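Mutual gliding motility protein C (MglC) (Myxococcus xanthus DK 1622, PDB 7CT3) probably takes part in controlling cell polarity and gliding motility as a Roadblock/LC7-domain protein that interacts with its paralog MglB. Local coordinates at residues G45-V48 with E49-N52; L53-Q56 with L57-A61; V111-P114 with K115-E119. All blocks are in the same frame, centred on the assembly; numbering follows the deposited sequence.

Interaction 1. Residues G45-V48 with E49-N52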
ATOM      1  N   GLY A  45      11.810   6.573  16.573  1.00 34.52           N
ATOM      2  CA  GLY A  45      12.317   5.824  15.411  1.00 36.02           C
ATOM      3  C   GLY A  45      11.317   5.841  14.269  1.00 32.31           C
ATOM      4  O   GLY A  45      11.743   6.030  13.117  1.00 33.32           O
ATOM      5  N   ALA A  46      10.030   5.675  14.585  1.00 33.79           N
ATOM      6  CA  ALA A  46       8.904   5.727  13.623  1.00 33.34           C
ATOM      7  C   ALA A  46       8.778   7.138  13.034  1.00 31.97           C
ATOM      8  O   ALA A  46       8.612   7.244  11.817  1.00 30.72           O
ATOM      9  CB  ALA A  46       7.625   5.298  14.293  1.00 36.47           C
ATOM     10  N   TRP A  47       8.856   8.185  13.861  1.00 32.66           N
ATOM     11  CA  TRP A  47       8.762   9.596  13.395  1.00 31.31           C
ATOM     12  C   TRP A  47       9.873   9.884  12.380  1.00 28.70           C
ATOM     13  O   TRP A  47       9.598  10.573  11.388  1.00 28.76           O
ATOM     14  CB  TRP A  47       8.797  10.576  14.572  1.00 34.90           C
ATOM     15  CG  TRP A  47       7.522  10.588  15.356  1.00 38.53           C
ATOM     16  CD1 TRP A  47       7.343  10.189  16.649  1.00 43.23           C
ATOM     17  CD2 TRP A  47       6.228  10.990  14.877  1.00 37.48           C
ATOM     18  NE1 TRP A  47       6.031  10.332  17.011  1.00 45.13           N
ATOM     19  CE2 TRP A  47       5.323  10.820  15.946  1.00 41.77           C
ATOM     20  CE3 TRP A  47       5.752  11.489  13.660  1.00 40.65           C
ATOM     21  CZ2 TRP A  47       3.968  11.127  15.828  1.00 45.65           C
ATOM     22  CZ3 TRP A  47       4.414  11.796  13.546  1.00 43.84           C
ATOM     23  CH2 TRP A  47       3.537  11.615  14.615  1.00 46.19           C
ATOM     24  N   VAL A  48      11.082   9.375  12.626  1.00 28.57           N
ATOM     25  CA  VAL A  48      12.247   9.526  11.708  1.00 29.93           C
ATOM     26  C   VAL A  48      11.887   8.901  10.354  1.00 28.94           C
ATOM     27  O   VAL A  48      12.040   9.586   9.334  1.00 29.01           O
ATOM     28  CB  VAL A  48      13.523   8.913  12.314  1.00 31.14           C
ATOM     29  CG1 VAL A  48      14.624   8.714  11.282  1.00 31.38           C
ATOM     30  CG2 VAL A  48      14.030   9.753  13.474  1.00 31.71           C
ATOM     31  N   GLU A  49      11.407   7.653  10.342  1.00 29.68           N
ATOM     32  CA  GLU A  49      11.064   6.942   9.082  1.00 28.94           C
ATOM     33  C   GLU A  49       9.889   7.646   8.399  1.00 28.49           C
ATOM     34  O   GLU A  49       9.946   7.794   7.162  1.00 31.30           O
ATOM     35  CB  GLU A  49      10.801   5.459   9.340  1.00 30.11           C
ATOM     36  CG  GLU A  49      12.060   4.725   9.757  1.00 33.05           C
ATOM     37  CD  GLU A  49      12.047   3.227   9.539  1.00 35.60           C
ATOM     38  OE1 GLU A  49      10.987   2.692   9.175  1.00 40.40           O
ATOM     39  OE2 GLU A  49      13.102   2.602   9.739  1.00 43.08           O
ATOM     40  N   TYR A  50       8.891   8.113   9.154  1.00 29.36           N
ATOM     41  CA  TYR A  50       7.726   8.839   8.582  1.00 30.22           C
ATOM     42  C   TYR A  50       8.213  10.088   7.831  1.00 30.29           C
ATOM     43  O   TYR A  50       7.799  10.298   6.676  1.00 30.69           O
ATOM     44  CB  TYR A  50       6.685   9.171   9.654  1.00 32.17           C
ATOM     45  CG  TYR A  50       5.431   9.817   9.118  1.00 33.13           C
ATOM     46  CD1 TYR A  50       4.930   9.496   7.864  1.00 34.54           C
ATOM     47  CD2 TYR A  50       4.736  10.753   9.867  1.00 36.95           C
ATOM     48  CE1 TYR A  50       3.785  10.094   7.365  1.00 35.78           C
ATOM     49  CE2 TYR A  50       3.585  11.358   9.382  1.00 38.35           C
ATOM     50  CZ  TYR A  50       3.109  11.028   8.127  1.00 36.39           C
ATOM     51  OH  TYR A  50       1.979  11.615   7.638  1.00 42.23           O
ATOM     52  N   ALA A  51       9.086  10.883   8.453  1.00 30.97           N
ATOM     53  CA  ALA A  51       9.726  12.061   7.824  1.00 32.11           C
ATOM     54  C   ALA A  51      10.399  11.630   6.515  1.00 29.52           C
ATOM     55  O   ALA A  51      10.236  12.326   5.509  1.00 31.09           O
ATOM     56  CB  ALA A  51      10.714  12.688   8.774  1.00 33.91           C
ATOM     57  N   ASN A  52      11.103  10.499   6.527  1.00 30.91           N
ATOM     58  CA  ASN A  52      11.897  10.008   5.368  1.00 32.47           C
ATOM     59  C   ASN A  52      10.988   9.379   4.300  1.00 34.13           C
ATOM     60  O   ASN A  52      11.514   9.081   3.217  1.00 40.05           O
ATOM     61  CB  ASN A  52      12.992   9.044   5.827  1.00 31.09           C
ATOM     62  CG  ASN A  52      14.071   9.740   6.627  1.00 28.64           C
ATOM     63  OD1 ASN A  52      14.231  10.951   6.522  1.00 32.47           O
ATOM     64  ND2 ASN A  52      14.797   8.997   7.444  1.00 29.16           N
TER
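The carbonyl oxygen of A46 takes the backbone N-H of Y50 at 2.8 Å (O to N), the shortest of four consecutive i to i+4 bonds that make this part of helix 44-61 regular. The neighbouring bonds join E49 N to G45 O, A51 N to W47 O and N52 N to V48 O; the last is the most bent, at 146° about its hydrogen. On one flank of the helix the side chains of W47 and Y50 run side by side. The six-membered part of the indole supplies the contact: W47 CZ3 lies 3.8 Å from Y50 CD2 and close to the plane of the phenol ring, so the tyrosine is met at its edge and the rings do not stack. Y50 carries CG opposite its own backbone N (chi1 -176°), whereas W47 has CG beside its N, and these different first torsions bring the two rings alongside one another. Another flank is shared by V48 and N52, where V48 CG1 and N52 ND2 are 3.9 Å apart. N52 ND2 also lies 3.4 Å from V48 O, but it is not placed to hydrogen-bond with it. The CH2 of E49 at CG passes 3.6 Å from G45 O, and the chain then extends away from the turn; its OE1 receives hydrogen bonds from S76 OG and K78 N. E49 and N52 also pack on T68 of the second subunit. The chemistry is thus divided: backbone bonds hold the turn, an apolar edge contact joins the two aromatic side chains, and the carboxylate spends its polarity on the segment following strand 71-75.

Interaction 2. Residues L53-Q56 with L57-A61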
ATOM      1  N   LEU A  53       9.694   9.179   4.583  1.00 32.98           N
ATOM      2  CA  LEU A  53       8.701   8.648   3.607  1.00 30.96           C
ATOM      3  C   LEU A  53       7.979   9.797   2.891  1.00 29.98           C
ATOM      4  O   LEU A  53       7.393   9.528   1.838  1.00 28.73           O
ATOM      5  CB  LEU A  53       7.668   7.764   4.323  1.00 29.99           C
ATOM      6  CG  LEU A  53       8.149   6.399   4.814  1.00 31.42           C
ATOM      7  CD1 LEU A  53       7.049   5.695   5.596  1.00 32.97           C
ATOM      8  CD2 LEU A  53       8.613   5.519   3.663  1.00 32.70           C
ATOM      9  N   LEU A  54       7.984  11.014   3.447  1.00 33.21           N
ATOM     10  CA  LEU A  54       7.079  12.114   3.007  1.00 34.24           C
ATOM     11  C   LEU A  54       7.198  12.353   1.495  1.00 34.85           C
ATOM     12  O   LEU A  54       6.143  12.411   0.837  1.00 34.07           O
ATOM     13  CB  LEU A  54       7.375  13.391   3.796  1.00 38.44           C
ATOM     14  CG  LEU A  54       6.901  13.409   5.248  1.00 40.33           C
ATOM     15  CD1 LEU A  54       7.187  14.763   5.880  1.00 43.08           C
ATOM     16  CD2 LEU A  54       5.419  13.073   5.362  1.00 45.52           C
ATOM     17  N   THR A  55       8.414  12.492   0.957  1.00 34.34           N
ATOM     18  CA  THR A  55       8.646  12.738  -0.494  1.00 34.88           C
ATOM     19  C   THR A  55       7.973  11.632  -1.315  1.00 31.53           C
ATOM     20  O   THR A  55       7.267  11.958  -2.297  1.00 30.35           O
ATOM     21  CB  THR A  55      10.137  12.805  -0.834  1.00 39.86           C
ATOM     22  OG1 THR A  55      10.686  13.890  -0.089  1.00 43.92           O
ATOM     23  CG2 THR A  55      10.402  13.013  -2.311  1.00 42.31           C
ATOM     24  N   GLN A  56       8.195  10.375  -0.919  1.00 32.13           N
ATOM     25  CA  GLN A  56       7.749   9.170  -1.668  1.00 33.12           C
ATOM     26  C   GLN A  56       6.234   8.991  -1.515  1.00 30.84           C
ATOM     27  O   GLN A  56       5.600   8.569  -2.499  1.00 29.19           O
ATOM     28  CB  GLN A  56       8.536   7.943  -1.207  1.00 34.09           C
ATOM     29  CG  GLN A  56      10.041   8.085  -1.382  1.00 40.10           C
ATOM     30  CD  GLN A  56      10.415   8.704  -2.709  1.00 43.96           C
ATOM     31  OE1 GLN A  56      10.005   8.244  -3.775  1.00 52.70           O
ATOM     32  NE2 GLN A  56      11.208   9.763  -2.652  1.00 46.28           N
ATOM     33  N   LEU A  57       5.666   9.308  -0.346  1.00 31.13           N
ATOM     34  CA  LEU A  57       4.193   9.278  -0.126  1.00 31.79           C
ATOM     35  C   LEU A  57       3.515  10.136  -1.198  1.00 30.05           C
ATOM     36  O   LEU A  57       2.587   9.642  -1.850  1.00 29.69           O
ATOM     37  CB  LEU A  57       3.842   9.796   1.275  1.00 33.40           C
ATOM     38  CG  LEU A  57       4.184   8.864   2.432  1.00 36.60           C
ATOM     39  CD1 LEU A  57       3.936   9.544   3.767  1.00 36.07           C
ATOM     40  CD2 LEU A  57       3.387   7.577   2.344  1.00 41.12           C
ATOM     41  N   ARG A  58       3.970  11.378  -1.377  1.00 31.36           N
ATOM     42  CA  ARG A  58       3.330  12.334  -2.319  1.00 31.01           C
ATOM     43  C   ARG A  58       3.521  11.827  -3.757  1.00 28.42           C
ATOM     44  O   ARG A  58       2.597  12.006  -4.567  1.00 32.95           O
ATOM     45  CB  ARG A  58       3.876  13.749  -2.116  1.00 34.20           C
ATOM     46  CG  ARG A  58       3.045  14.833  -2.795  1.00 38.68           C
ATOM     47  CD  ARG A  58       3.900  15.811  -3.585  1.00 40.53           C
ATOM     48  NE  ARG A  58       4.592  15.119  -4.666  1.00 42.48           N
ATOM     49  CZ  ARG A  58       4.098  14.897  -5.884  1.00 41.78           C
ATOM     50  NH1 ARG A  58       2.896  15.338  -6.220  1.00 41.97           N
ATOM     51  NH2 ARG A  58       4.819  14.233  -6.770  1.00 44.02           N
ATOM     52  N   ASN A  59       4.662  11.206  -4.066  1.00 29.90           N
ATOM     53  CA  ASN A  59       4.935  10.633  -5.414  1.00 30.34           C
ATOM     54  C   ASN A  59       3.927   9.510  -5.695  1.00 29.61           C
ATOM     55  O   ASN A  59       3.278   9.551  -6.754  1.00 31.11           O
ATOM     56  CB  ASN A  59       6.372  10.125  -5.552  1.00 31.97           C
ATOM     57  CG  ASN A  59       7.405  11.233  -5.581  1.00 34.58           C
ATOM     58  OD1 ASN A  59       7.090  12.395  -5.837  1.00 38.27           O
ATOM     59  ND2 ASN A  59       8.650  10.878  -5.321  1.00 37.90           N
ATOM     60  N   ALA A  60       3.809   8.536  -4.790  1.00 28.79           N
ATOM     61  CA  ALA A  60       2.902   7.371  -4.936  1.00 29.88           C
ATOM     62  C   ALA A  60       1.440   7.841  -4.915  1.00 27.54           C
ATOM     63  O   ALA A  60       0.614   7.251  -5.644  1.00 27.47           O
ATOM     64  CB  ALA A  60       3.180   6.350  -3.860  1.00 30.04           C
ATOM     65  N   ALA A  61       1.133   8.878  -4.130  1.00 26.23           N
ATOM     66  CA  ALA A  61      -0.229   9.448  -3.984  1.00 27.59           C
ATOM     67  C   ALA A  61      -0.777   9.886  -5.350  1.00 26.07           C
ATOM     68  O   ALA A  61      -2.002   9.804  -5.548  1.00 27.35           O
ATOM     69  CB  ALA A  61      -0.209  10.595  -3.003  1.00 29.45           C
TER
HETATM   70  O   HOH W   1       7.174  14.442  -3.475  1.00 38.16           O
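L53 and L57 meet on the inner side of helix 44-61, CB of the first lying 4.1 Å from CG of the second, and CD2 of L54, a residue on the exposed side, approaches L57 CD1 obliquely at a similar distance. From L53 and L57 the apolar packing continues into the protein: both meet V74, and L57 also reaches T81 and M83. Backbone bonds form the second group. L57 N reaches L53 O at 2.8 Å and A60 N reaches Q56 O at 2.9 Å, while the links of R58 N to L54 O and N59 N to T55 O are longer. The N-H groups of T55 and Q56 make no bond to the preceding turn, which kinks the helix there. Polar side chains form the third group, gathered round N59. With CG beside its backbone N (chi1 -70°), N59 turns its carboxamide back over T55 O, and ND2 gives a weak bond to Q56 OE1 at 3.3 Å, the two amide planes standing 74° apart. At the other end of the same group, OD1 accepts R58 NH2 at 3.1 Å, in the carbonyl plane on a lone pair. A leucine in place of N59 would probably leave Q56 OE1 without this donor and R58 NH2 without this acceptor, letting the glutamine amide turn more freely. R58 has further support: a water lying in the guanidinium plane accepts from NE at 2.9 Å and donates to T55 O, and NH1 makes a salt bridge to E62 and a bond to F25 O. One side of the helix thus faces strands 71-75 and 79-87 while L53 and Q56 also meet the second subunit, consistent with the helix-mediated dimers of Roadblock/LC7 proteins.

Interaction 3. Residues V111-P114 with K115-E119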
ATOM      1  N   VAL A 111     -13.901   4.594   5.668  1.00 26.21           N
ATOM      2  CA  VAL A 111     -15.145   5.141   6.285  1.00 29.99           C
ATOM      3  C   VAL A 111     -15.052   6.672   6.390  1.00 29.29           C
ATOM      4  O   VAL A 111     -16.083   7.336   6.195  1.00 33.94           O
ATOM      5  CB  VAL A 111     -15.399   4.495   7.660  1.00 33.12           C
ATOM      6  CG1 VAL A 111     -16.443   5.254   8.465  1.00 36.91           C
ATOM      7  CG2 VAL A 111     -15.786   3.030   7.514  1.00 34.30           C
ATOM      8  N   THR A 112     -13.873   7.214   6.703  1.00 29.12           N
ATOM      9  CA  THR A 112     -13.683   8.653   7.032  1.00 30.78           C
ATOM     10  C   THR A 112     -13.527   9.495   5.755  1.00 30.46           C
ATOM     11  O   THR A 112     -13.957  10.661   5.778  1.00 31.70           O
ATOM     12  CB  THR A 112     -12.508   8.833   8.000  1.00 33.13           C
ATOM     13  OG1 THR A 112     -12.705   7.934   9.094  1.00 35.00           O
ATOM     14  CG2 THR A 112     -12.386  10.248   8.517  1.00 34.55           C
ATOM     15  N   ALA A 113     -12.936   8.948   4.687  1.00 29.46           N
ATOM     16  CA  ALA A 113     -12.595   9.695   3.449  1.00 29.93           C
ATOM     17  C   ALA A 113     -13.798  10.480   2.918  1.00 30.22           C
ATOM     18  O   ALA A 113     -13.654  11.656   2.595  1.00 30.25           O
ATOM     19  CB  ALA A 113     -12.027   8.768   2.403  1.00 29.67           C
ATOM     20  N   PRO A 114     -15.009   9.887   2.769  1.00 33.18           N
ATOM     21  CA  PRO A 114     -16.168  10.644   2.285  1.00 32.99           C
ATOM     22  C   PRO A 114     -16.563  11.828   3.187  1.00 32.22           C
ATOM     23  O   PRO A 114     -17.028  12.834   2.673  1.00 34.00           O
ATOM     24  CB  PRO A 114     -17.334   9.641   2.213  1.00 34.93           C
ATOM     25  CG  PRO A 114     -16.785   8.301   2.666  1.00 34.11           C
ATOM     26  CD  PRO A 114     -15.315   8.465   2.987  1.00 33.22           C
ATOM     27  N   LYS A 115     -16.362  11.698   4.499  1.00 32.61           N
ATOM     28  CA  LYS A 115     -16.655  12.773   5.484  1.00 35.99           C
ATOM     29  C   LYS A 115     -15.699  13.948   5.248  1.00 35.35           C
ATOM     30  O   LYS A 115     -16.164  15.104   5.268  1.00 39.45           O
ATOM     31  CB  LYS A 115     -16.537  12.250   6.918  1.00 36.88           C
ATOM     32  CG  LYS A 115     -17.447  11.078   7.247  1.00 38.32           C
ATOM     33  CD  LYS A 115     -17.516  10.801   8.723  1.00 43.94           C
ATOM     34  CE  LYS A 115     -17.800   9.350   9.037  1.00 45.73           C
ATOM     35  NZ  LYS A 115     -17.774   9.110  10.495  1.00 49.93           N
ATOM     36  N   VAL A 116     -14.416  13.663   5.013  1.00 32.96           N
ATOM     37  CA  VAL A 116     -13.390  14.703   4.706  1.00 33.64           C
ATOM     38  C   VAL A 116     -13.747  15.354   3.362  1.00 35.94           C
ATOM     39  O   VAL A 116     -13.701  16.599   3.280  1.00 39.46           O
ATOM     40  CB  VAL A 116     -11.968  14.111   4.716  1.00 33.15           C
ATOM     41  CG1 VAL A 116     -10.925  15.102   4.217  1.00 35.09           C
ATOM     42  CG2 VAL A 116     -11.590  13.598   6.098  1.00 31.81           C
ATOM     43  N   ARG A 117     -14.119  14.552   2.357  1.00 37.40           N
ATOM     44  CA  ARG A 117     -14.486  15.037   0.997  1.00 38.92           C
ATOM     45  C   ARG A 117     -15.666  16.008   1.090  1.00 39.97           C
ATOM     46  O   ARG A 117     -15.682  16.985   0.321  1.00 41.91           O
ATOM     47  CB  ARG A 117     -14.837  13.877   0.064  1.00 41.63           C
ATOM     48  CG  ARG A 117     -13.620  13.155  -0.493  1.00 45.57           C
ATOM     49  CD  ARG A 117     -13.906  12.415  -1.785  1.00 49.95           C
ATOM     50  NE  ARG A 117     -14.624  11.184  -1.509  1.00 53.69           N
ATOM     51  CZ  ARG A 117     -14.065  10.017  -1.190  1.00 51.94           C
ATOM     52  NH1 ARG A 117     -12.751   9.885  -1.119  1.00 49.83           N
ATOM     53  NH2 ARG A 117     -14.835   8.971  -0.948  1.00 56.01           N
ATOM     54  N   ALA A 118     -16.604  15.751   2.005  1.00 39.38           N
ATOM     55  CA  ALA A 118     -17.837  16.548   2.198  1.00 44.09           C
ATOM     56  C   ALA A 118     -17.515  17.941   2.765  1.00 47.22           C
ATOM     57  O   ALA A 118     -18.369  18.832   2.616  1.00 53.23           O
ATOM     58  CB  ALA A 118     -18.790  15.799   3.094  1.00 43.29           C
ATOM     59  N   GLU A 119     -16.346  18.133   3.388  1.00 47.75           N
ATOM     60  CA  GLU A 119     -15.976  19.405   4.072  1.00 50.01           C
ATOM     61  C   GLU A 119     -15.359  20.407   3.087  1.00 54.29           C
ATOM     62  O   GLU A 119     -15.134  21.556   3.507  1.00 62.75           O
ATOM     63  CB  GLU A 119     -14.991  19.156   5.215  1.00 49.82           C
ATOM     64  CG  GLU A 119     -15.541  18.299   6.339  1.00 51.57           C
ATOM     65  CD  GLU A 119     -16.681  18.902   7.145  1.00 56.14           C
ATOM     66  OE1 GLU A 119     -17.016  20.087   6.921  1.00 54.33           O
ATOM     67  OE2 GLU A 119     -17.234  18.174   8.002  1.00 60.56           O
TER
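R117 starts its course over the preceding turn at CB, which rests 3.6 Å from P114 O and as near to A113 O. CG stays close to the backbone, 3.4 Å from A113 O, because it sits beside the arginine's own N (chi1 -79°). The chain then runs on and bends at chi3 (-77°), bringing NE to 4.1 Å from P114 CA and laying the guanidinium flat against the backbone. One face of that group covers the peptide link between A113 and P114: A113 C lies over its centre and P114 N nearer its rim. At the tip the two nitrogens diverge. R117 NH1 passes A113 CB at 3.8 Å and gives a hydrogen bond to L85 O of strand 79-87. R117 NH2 lies beside the proline ring, 4.0 Å from P114 CD. In the backbone, R117 N binds A113 O at 2.9 Å, and A118 N binds P114 O. T112 O accepts two N-H groups, V116 N in a sound bond and K115 N in a weak one with an angle of only 123°. The proline nitrogen has no hydrogen for the turn before it, so the helix is kinked there. On other flanks, K115 CB comes within 3.2 Å of T112 O, and V116 packs on H6 and on V86. The arginine therefore makes mainly van der Waals contact with the last turns, while the hydrogen bond from NH1 to L85 O joins the end of helix 102-117 to strand 79-87 and probably meets part of the positive charge.

In the fold
From the N terminus, helix 4-13 and the hairpin of strands 17-24 and 29-34 come before any of these contacts. Interaction 1 then occupies the first turns of helix 44-61, and interaction 2 continues directly along it, the two touching where Y50 CE1 meets L57 CD1. Both also reach the second subunit. Interaction 3 follows in series on helix 102-117, about 21 Å from interaction 2 centre to centre. Each closes only local helical turns; none nests in or crosses another. All meet strand 79-87: the first two through V79, T81 and M83, the third through R84 and V86, while residues 111-119 also pack against helix 4-13.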